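Local coordinates for queuine lyase ([Clostridium] spiroforme DSM 1552, PDB 6P78), which is a radical SAM enzyme with a [4Fe-4S] cluster that probably cleaves a C-N bond of queuine during queuine salvage, at residues 228-231 with 232-235; 191-194 with 195-199; 216-219 with 220-223. One frame throughout, in Å; residues are numbered along the deposited sequence.

Contact 1 of 3, residues 228-231 with 232-235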
loop_
_atom_site.group_PDB
_atom_site.type_symbol
_atom_site.label_atom_id
_atom_site.label_comp_id
_atom_site.label_asym_id
_atom_site.label_seq_id
_atom_site.Cartn_x
_atom_site.Cartn_y
_atom_site.Cartn_z
ATOM N N GLU A 228 9.655 -14.999 15.746
ATOM C CA GLU A 228 10.295 -15.855 14.752
ATOM C C GLU A 228 10.839 -15.054 13.577
ATOM O O GLU A 228 11.880 -15.413 13.016
ATOM C CB GLU A 228 9.306 -16.910 14.258
ATOM C CG GLU A 228 9.794 -17.725 13.062
ATOM C CD GLU A 228 10.650 -18.917 13.455
ATOM O OE1 GLU A 228 11.213 -18.913 14.575
ATOM O OE2 GLU A 228 10.755 -19.865 12.638
ATOM N N TYR A 229 10.161 -13.973 13.197
ATOM C CA TYR A 229 10.559 -13.143 12.067
ATOM C C TYR A 229 11.086 -11.784 12.525
ATOM O O TYR A 229 10.955 -10.786 11.819
ATOM C CB TYR A 229 9.399 -13.007 11.079
ATOM C CG TYR A 229 9.205 -14.304 10.332
ATOM C CD1 TYR A 229 8.465 -15.337 10.890
ATOM C CD2 TYR A 229 9.846 -14.538 9.114
ATOM C CE1 TYR A 229 8.323 -16.546 10.235
ATOM C CE2 TYR A 229 9.713 -15.767 8.453
ATOM C CZ TYR A 229 8.940 -16.754 9.015
ATOM O OH TYR A 229 8.804 -17.987 8.386
ATOM N N HIS A 230 11.731 -11.753 13.691
ATOM C CA HIS A 230 12.297 -10.508 14.194
ATOM C C HIS A 230 13.326 -9.922 13.232
ATOM O O HIS A 230 13.427 -8.695 13.095
ATOM C CB HIS A 230 12.917 -10.744 15.568
ATOM C CG HIS A 230 13.424 -9.495 16.221
ATOM N ND1 HIS A 230 12.582 -8.502 16.679
ATOM C CD2 HIS A 230 14.683 -9.065 16.474
ATOM C CE1 HIS A 230 13.300 -7.522 17.201
ATOM N NE2 HIS A 230 14.578 -7.836 17.086
ATOM N N ASP A 231 14.096 -10.774 12.546
ATOM C CA ASP A 231 15.086 -10.261 11.605
ATOM C C ASP A 231 14.438 -9.548 10.430
ATOM O O ASP A 231 15.102 -8.758 9.752
ATOM C CB ASP A 231 16.014 -11.386 11.097
ATOM C CG ASP A 231 15.266 -12.573 10.477
ATOM O OD1 ASP A 231 14.019 -12.580 10.430
ATOM O OD2 ASP A 231 15.960 -13.525 10.033
ATOM N N LEU A 232 13.152 -9.787 10.189
ATOM C CA LEU A 232 12.457 -9.095 9.112
ATOM C C LEU A 232 12.317 -7.610 9.406
ATOM O O LEU A 232 12.351 -6.788 8.482
ATOM C CB LEU A 232 11.082 -9.730 8.909
ATOM C CG LEU A 232 10.351 -9.523 7.597
ATOM C CD1 LEU A 232 11.239 -9.928 6.443
ATOM C CD2 LEU A 232 9.084 -10.357 7.638
ATOM N N LYS A 233 12.188 -7.249 10.686
ATOM C CA LYS A 233 11.984 -5.848 11.036
ATOM C C LYS A 233 13.116 -4.979 10.515
ATOM O O LYS A 233 12.893 -3.828 10.121
ATOM C CB LYS A 233 11.863 -5.696 12.553
ATOM C CG LYS A 233 10.649 -6.386 13.138
ATOM C CD LYS A 233 10.628 -6.222 14.649
ATOM C CE LYS A 233 9.550 -7.095 15.276
ATOM N NZ LYS A 233 9.723 -7.112 16.753
ATOM N N ASN A 234 14.339 -5.507 10.505
ATOM C CA ASN A 234 15.521 -4.743 10.138
ATOM C C ASN A 234 15.998 -5.013 8.714
ATOM O O ASN A 234 17.099 -4.589 8.356
ATOM C CB ASN A 234 16.650 -5.044 11.116
ATOM C CG ASN A 234 16.362 -4.508 12.494
ATOM O OD1 ASN A 234 15.942 -3.360 12.645
ATOM N ND2 ASN A 234 16.560 -5.342 13.509
ATOM N N ASN A 235 15.213 -5.736 7.915
ATOM C CA ASN A 235 15.569 -6.009 6.528
ATOM C C ASN A 235 15.350 -4.752 5.690
ATOM O O ASN A 235 14.223 -4.250 5.599
ATOM C CB ASN A 235 14.734 -7.177 6.000
ATOM C CG ASN A 235 15.135 -7.597 4.590
ATOM O OD1 ASN A 235 15.360 -6.756 3.717
ATOM N ND2 ASN A 235 15.219 -8.911 4.363
#

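Contact 2 of 3, residues 191-194 with 195-199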
loop_
_atom_site.group_PDB
_atom_site.type_symbol
_atom_site.label_atom_id
_atom_site.label_comp_id
_atom_site.label_asym_id
_atom_site.label_seq_id
_atom_site.Cartn_x
_atom_site.Cartn_y
_atom_site.Cartn_z
ATOM N N LYS A 191 5.232 -19.416 4.111
ATOM C CA LYS A 191 5.317 -19.423 2.653
ATOM C C LYS A 191 5.244 -18.009 2.091
ATOM O O LYS A 191 5.928 -17.689 1.110
ATOM C CB LYS A 191 4.229 -20.306 2.035
ATOM C CG LYS A 191 4.560 -20.583 0.562
ATOM C CD LYS A 191 3.753 -21.723 -0.033
ATOM C CE LYS A 191 4.056 -21.888 -1.517
ATOM N NZ LYS A 191 3.176 -21.056 -2.382
ATOM N N ASP A 192 4.426 -17.144 2.690
ATOM C CA ASP A 192 4.355 -15.771 2.207
ATOM C C ASP A 192 5.706 -15.075 2.329
ATOM O O ASP A 192 6.113 -14.338 1.421
ATOM C CB ASP A 192 3.284 -14.982 2.966
ATOM C CG ASP A 192 1.885 -15.315 2.507
ATOM O OD1 ASP A 192 1.727 -15.807 1.366
ATOM O OD2 ASP A 192 0.944 -15.103 3.295
ATOM N N ILE A 193 6.428 -15.310 3.429
ATOM C CA ILE A 193 7.717 -14.634 3.589
ATOM C C ILE A 193 8.745 -15.261 2.655
ATOM O O ILE A 193 9.583 -14.553 2.082
ATOM C CB ILE A 193 8.196 -14.637 5.055
ATOM C CG1 ILE A 193 7.155 -13.998 5.972
ATOM C CG2 ILE A 193 9.584 -13.953 5.188
ATOM C CD1 ILE A 193 6.762 -12.580 5.603
ATOM N N GLU A 194 8.662 -16.578 2.433
ATOM C CA GLU A 194 9.549 -17.214 1.459
ATOM C C GLU A 194 9.366 -16.594 0.077
ATOM O O GLU A 194 10.343 -16.355 -0.644
ATOM C CB GLU A 194 9.280 -18.717 1.383
ATOM C CG GLU A 194 9.789 -19.510 2.582
ATOM C CD GLU A 194 9.227 -20.936 2.623
ATOM O OE1 GLU A 194 9.367 -21.597 3.677
ATOM O OE2 GLU A 194 8.650 -21.385 1.601
ATOM N N ILE A 195 8.114 -16.381 -0.324
ATOM C CA ILE A 195 7.835 -15.845 -1.650
ATOM C C ILE A 195 8.280 -14.385 -1.723
ATOM O O ILE A 195 8.932 -13.964 -2.682
ATOM C CB ILE A 195 6.337 -15.983 -1.971
ATOM C CG1 ILE A 195 5.979 -17.431 -2.293
ATOM C CG2 ILE A 195 5.955 -15.067 -3.133
ATOM C CD1 ILE A 195 4.471 -17.689 -2.175
ATOM N N LEU A 196 7.941 -13.600 -0.700
ATOM C CA LEU A 196 8.352 -12.199 -0.671
ATOM C C LEU A 196 9.862 -12.071 -0.851
ATOM O O LEU A 196 10.350 -11.303 -1.699
ATOM C CB LEU A 196 7.926 -11.576 0.660
ATOM C CG LEU A 196 8.368 -10.111 0.833
ATOM C CD1 LEU A 196 7.582 -9.228 -0.119
ATOM C CD2 LEU A 196 8.180 -9.693 2.274
ATOM N N THR A 197 10.621 -12.833 -0.058
ATOM C CA THR A 197 12.066 -12.654 -0.038
ATOM C C THR A 197 12.721 -13.227 -1.294
ATOM O O THR A 197 13.802 -12.768 -1.696
ATOM C CB THR A 197 12.678 -13.273 1.231
ATOM O OG1 THR A 197 12.444 -14.695 1.271
ATOM C CG2 THR A 197 12.091 -12.622 2.488
ATOM N N LYS A 198 12.098 -14.221 -1.936
ATOM C CA LYS A 198 12.725 -14.774 -3.139
ATOM C C LYS A 198 12.489 -13.889 -4.361
ATOM O O LYS A 198 13.390 -13.721 -5.194
ATOM C CB LYS A 198 12.199 -16.191 -3.426
ATOM C CG LYS A 198 12.629 -16.721 -4.793
ATOM C CD LYS A 198 12.220 -18.172 -4.988
ATOM C CE LYS A 198 12.396 -18.602 -6.445
ATOM N NZ LYS A 198 12.036 -20.038 -6.600
ATOM N N TYR A 199 11.293 -13.320 -4.489
ATOM C CA TYR A 199 10.841 -12.755 -5.756
ATOM C C TYR A 199 10.839 -11.233 -5.802
ATOM O O TYR A 199 10.878 -10.664 -6.897
ATOM C CB TYR A 199 9.411 -13.214 -6.076
ATOM C CG TYR A 199 9.295 -14.649 -6.517
ATOM C CD1 TYR A 199 9.567 -15.009 -7.829
ATOM C CD2 TYR A 199 8.900 -15.650 -5.625
ATOM C CE1 TYR A 199 9.440 -16.331 -8.245
ATOM C CE2 TYR A 199 8.780 -16.961 -6.032
ATOM C CZ TYR A 199 9.048 -17.296 -7.338
ATOM O OH TYR A 199 8.915 -18.610 -7.731
#

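Contact 3 of 3, residues 216-219 with 220-223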
loop_
_atom_site.group_PDB
_atom_site.type_symbol
_atom_site.label_atom_id
_atom_site.label_comp_id
_atom_site.label_asym_id
_atom_site.label_seq_id
_atom_site.Cartn_x
_atom_site.Cartn_y
_atom_site.Cartn_z
ATOM N N LYS A 216 -10.700 -10.693 12.399
ATOM C CA LYS A 216 -10.071 -10.510 13.700
ATOM C C LYS A 216 -8.631 -11.012 13.736
ATOM O O LYS A 216 -8.270 -11.982 13.053
ATOM C CB LYS A 216 -10.869 -11.209 14.808
ATOM C CG LYS A 216 -12.268 -10.660 15.017
ATOM C CD LYS A 216 -12.138 -9.177 15.378
ATOM C CE LYS A 216 -13.464 -8.507 15.680
ATOM N NZ LYS A 216 -13.222 -7.071 16.041
ATOM N N ARG A 217 -7.842 -10.351 14.596
ATOM C CA ARG A 217 -6.477 -10.758 14.919
ATOM C C ARG A 217 -6.424 -12.148 15.539
ATOM O O ARG A 217 -7.250 -12.492 16.387
ATOM C CB ARG A 217 -5.864 -9.764 15.913
ATOM C CG ARG A 217 -5.316 -8.524 15.274
ATOM C CD ARG A 217 -5.008 -7.433 16.312
ATOM N NE ARG A 217 -4.040 -7.855 17.326
ATOM C CZ ARG A 217 -2.775 -7.436 17.378
ATOM N NH1 ARG A 217 -2.310 -6.598 16.459
ATOM N NH2 ARG A 217 -1.975 -7.859 18.344
ATOM N N ASP A 218 -5.401 -12.927 15.148
ATOM C CA ASP A 218 -5.020 -14.165 15.831
ATOM C C ASP A 218 -3.817 -13.816 16.706
ATOM O O ASP A 218 -2.701 -13.666 16.206
ATOM C CB ASP A 218 -4.701 -15.268 14.821
ATOM C CG ASP A 218 -4.371 -16.587 15.481
ATOM O OD1 ASP A 218 -3.776 -16.570 16.576
ATOM O OD2 ASP A 218 -4.691 -17.652 14.899
ATOM N N GLU A 219 -4.037 -13.685 18.017
ATOM C CA GLU A 219 -2.967 -13.172 18.871
ATOM C C GLU A 219 -1.810 -14.157 18.989
ATOM O O GLU A 219 -0.655 -13.737 19.137
ATOM C CB GLU A 219 -3.495 -12.837 20.267
ATOM C CG GLU A 219 -4.549 -11.730 20.302
ATOM C CD GLU A 219 -4.018 -10.371 19.845
ATOM O OE1 GLU A 219 -2.784 -10.168 19.880
ATOM O OE2 GLU A 219 -4.845 -9.509 19.456
ATOM N N GLU A 220 -2.091 -15.460 18.943
ATOM C CA GLU A 220 -1.007 -16.428 19.064
ATOM C C GLU A 220 -0.087 -16.374 17.861
ATOM O O GLU A 220 1.135 -16.507 18.009
ATOM C CB GLU A 220 -1.546 -17.849 19.241
ATOM C CG GLU A 220 -2.399 -18.010 20.484
ATOM C CD GLU A 220 -3.845 -18.305 20.131
ATOM O OE1 GLU A 220 -4.258 -19.482 20.254
ATOM O OE2 GLU A 220 -4.551 -17.357 19.687
ATOM N N LEU A 221 -0.654 -16.243 16.656
ATOM C CA LEU A 221 0.179 -16.162 15.462
ATOM C C LEU A 221 0.995 -14.888 15.464
ATOM O O LEU A 221 2.141 -14.870 15.002
ATOM C CB LEU A 221 -0.672 -16.198 14.192
ATOM C CG LEU A 221 -1.211 -17.558 13.793
ATOM C CD1 LEU A 221 -1.955 -17.377 12.470
ATOM C CD2 LEU A 221 -0.072 -18.564 13.668
ATOM N N ILE A 222 0.405 -13.798 15.943
ATOM C CA ILE A 222 1.149 -12.546 15.944
ATOM C C ILE A 222 2.307 -12.638 16.924
ATOM O O ILE A 222 3.431 -12.212 16.621
ATOM C CB ILE A 222 0.210 -11.378 16.267
ATOM C CG1 ILE A 222 -0.801 -11.171 15.141
ATOM C CG2 ILE A 222 1.022 -10.065 16.547
ATOM C CD1 ILE A 222 -1.859 -10.116 15.452
ATOM N N LYS A 223 2.060 -13.222 18.102
ATOM C CA LYS A 223 3.129 -13.429 19.068
ATOM C C LYS A 223 4.243 -14.273 18.462
ATOM O O LYS A 223 5.435 -13.998 18.653
ATOM C CB LYS A 223 2.557 -14.097 20.322
ATOM C CG LYS A 223 3.527 -14.278 21.473
ATOM C CD LYS A 223 2.767 -14.820 22.694
ATOM C CE LYS A 223 3.688 -15.157 23.840
ATOM N NZ LYS A 223 4.151 -13.907 24.496
#

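Contact 1 of 3, residues 228-231 with 232-235
Tyr229 O takes the amide of Leu232 at 2.9 Å, and the same pair also packs side chain to side chain, CB against CB at 4.3 Å. The amide stands well above the carbonyl plane, and the N-H...O angle is only 145°, as expected of a tight i to i+3 turn. Tyr229 has already left helical backbone angles; its ring leads away from 232-235 and lies nearly parallel to that of Phe225. His230 meets Lys233 twice. Its carbonyl O accepts Lys233 N at 3.1 Å, while its ring, swung out by a CG anti to the backbone N (chi1 -175°), offers ND1 to Lys233 NZ at 3.2 Å. The ammonium arrives at the ring edge, 8° from the plane, at the end of an extended lysine chain; its stronger partner is Asp226, with which it forms a salt bridge. The lysine tip is thus shared between a ring nitrogen and a carboxylate. Asp231 O follows with a weak bond from Asn234 N, 3.4 Å. Successive i to i+3 bonds from Tyr229, His230 and Asp231 are characteristic of a short 3-10-like turn, here following directly on helix 219-228.

Contact 2 of 3, residues 191-194 with 195-199
Thr197 lies across Ile193 one helical turn on, the two side chains meeting obliquely through their methyls, CG2 of Ile193 to CG2 of Thr197, at 3.9 Å. The threonine hydroxyl sits between its own backbone N and carbonyl carbon (chi1 62°), a rotamer that folds OG1 back onto the helix and lets it donate to Ile193 O at 3.0 Å. That carbonyl also receives the regular helical bond from Thr197 N at 2.9 Å. The two donors approach from opposite faces of its plane, each tilted by a little over 20°, so one oxygen is gripped twice by one residue and the hydroxyl has a partner within the helix.

Round the helix, Ile195 and Lys191 also cross obliquely. CG1 of Ile195 is anti to its carbonyl carbon, and the extended arm carries CD1 across the lysine chain, 4.0 Å from Lys191 CG. The lysine chain runs straight until its last torsion, where it bends and brings NZ to 3.6 Å from the same methyl. The backbones of the same pair are joined by Ile195 N to Lys191 O at 2.9 Å. Asp192 points away from 195-199, and its carboxylate accepts from Phe147 N and Thr146 OG1.

Helix 186-199 is the crossover of the beta-alpha-beta unit from strand 178-179 to strand 203-207. Ile193 and Leu196 pack on Ile205, Leu196 and Thr197 reach Tyr238 of strand 238-241, and Ile195 leans on Ile165 of helix 165-169.

Contact 3 of 3, residues 216-219 with 220-223
A bend at chi3 (59°) turns the guanidinium of Arg217 back over Ile222, whose CG1 stands anti to the carbonyl carbon (chi1 -67°) and sends CD1 out to meet it. The two side chains cross at about a right angle, and the methyl sits over the centre of one guanidinium face, 3.4 Å from Arg217 CZ. The edge of the same group is taken by Glu219, which folds at chi2 and is held side-on in a salt bridge: Arg217 NE to Glu219 OE2 is 2.8 Å and nearly straight, and Arg217 NH2 to Glu219 OE1 is 2.9 Å. OE1 is met on its syn lone pair, OE2 on the syn side but tilted out of the carboxylate plane. With Arg217 NH1 bonded to Tyr208 O, the flat group is fixed in orientation.

Asp218 is the N-cap of the helix. Its OD1 accepts Leu221 N at 3.1 Å, the amide standing above the carboxylate plane, and its carbonyl O takes Ile222 N in the first helical turn, also at 3.1 Å. Leu221 CG rests against Asp218 OD2 at 3.7 Å. Glu220 OE2 comes within 3.3 Å of Asp218 OD1, a like-charge approach that is probably unfavourable and that the helix N terminus may ease.

The cap opens helix 219-228 after the loop from strand 203-207. Arg217 and Ile222 pack on Ile207 of that strand, while Leu221 faces Lys186 and Ile189 of helix 186-199.

How the contacts relate
Along the chain the order is contact 2, contact 3, contact 1, strictly in series: each is a local turn, and none encloses or crosses another. Contact 2 occupies the second half of helix 186-199, contact 3 starts helix 219-228 after strand 203-207, and contact 1 runs from the last residue of that helix into the short helix 230-233. In space contacts 1 and 2 touch: Tyr229 CE2 lies 3.7 Å from Ile193 CG2, and Leu232 CD2 lies 3.8 Å from Ile193 CD1. Contacts 1 and 3 approach to about 5 Å between nearest atoms without touching. Contacts 2 and 3 pack on strand 203-207 of the three-stranded parallel sheet, and contact 1 joins them through Ile193.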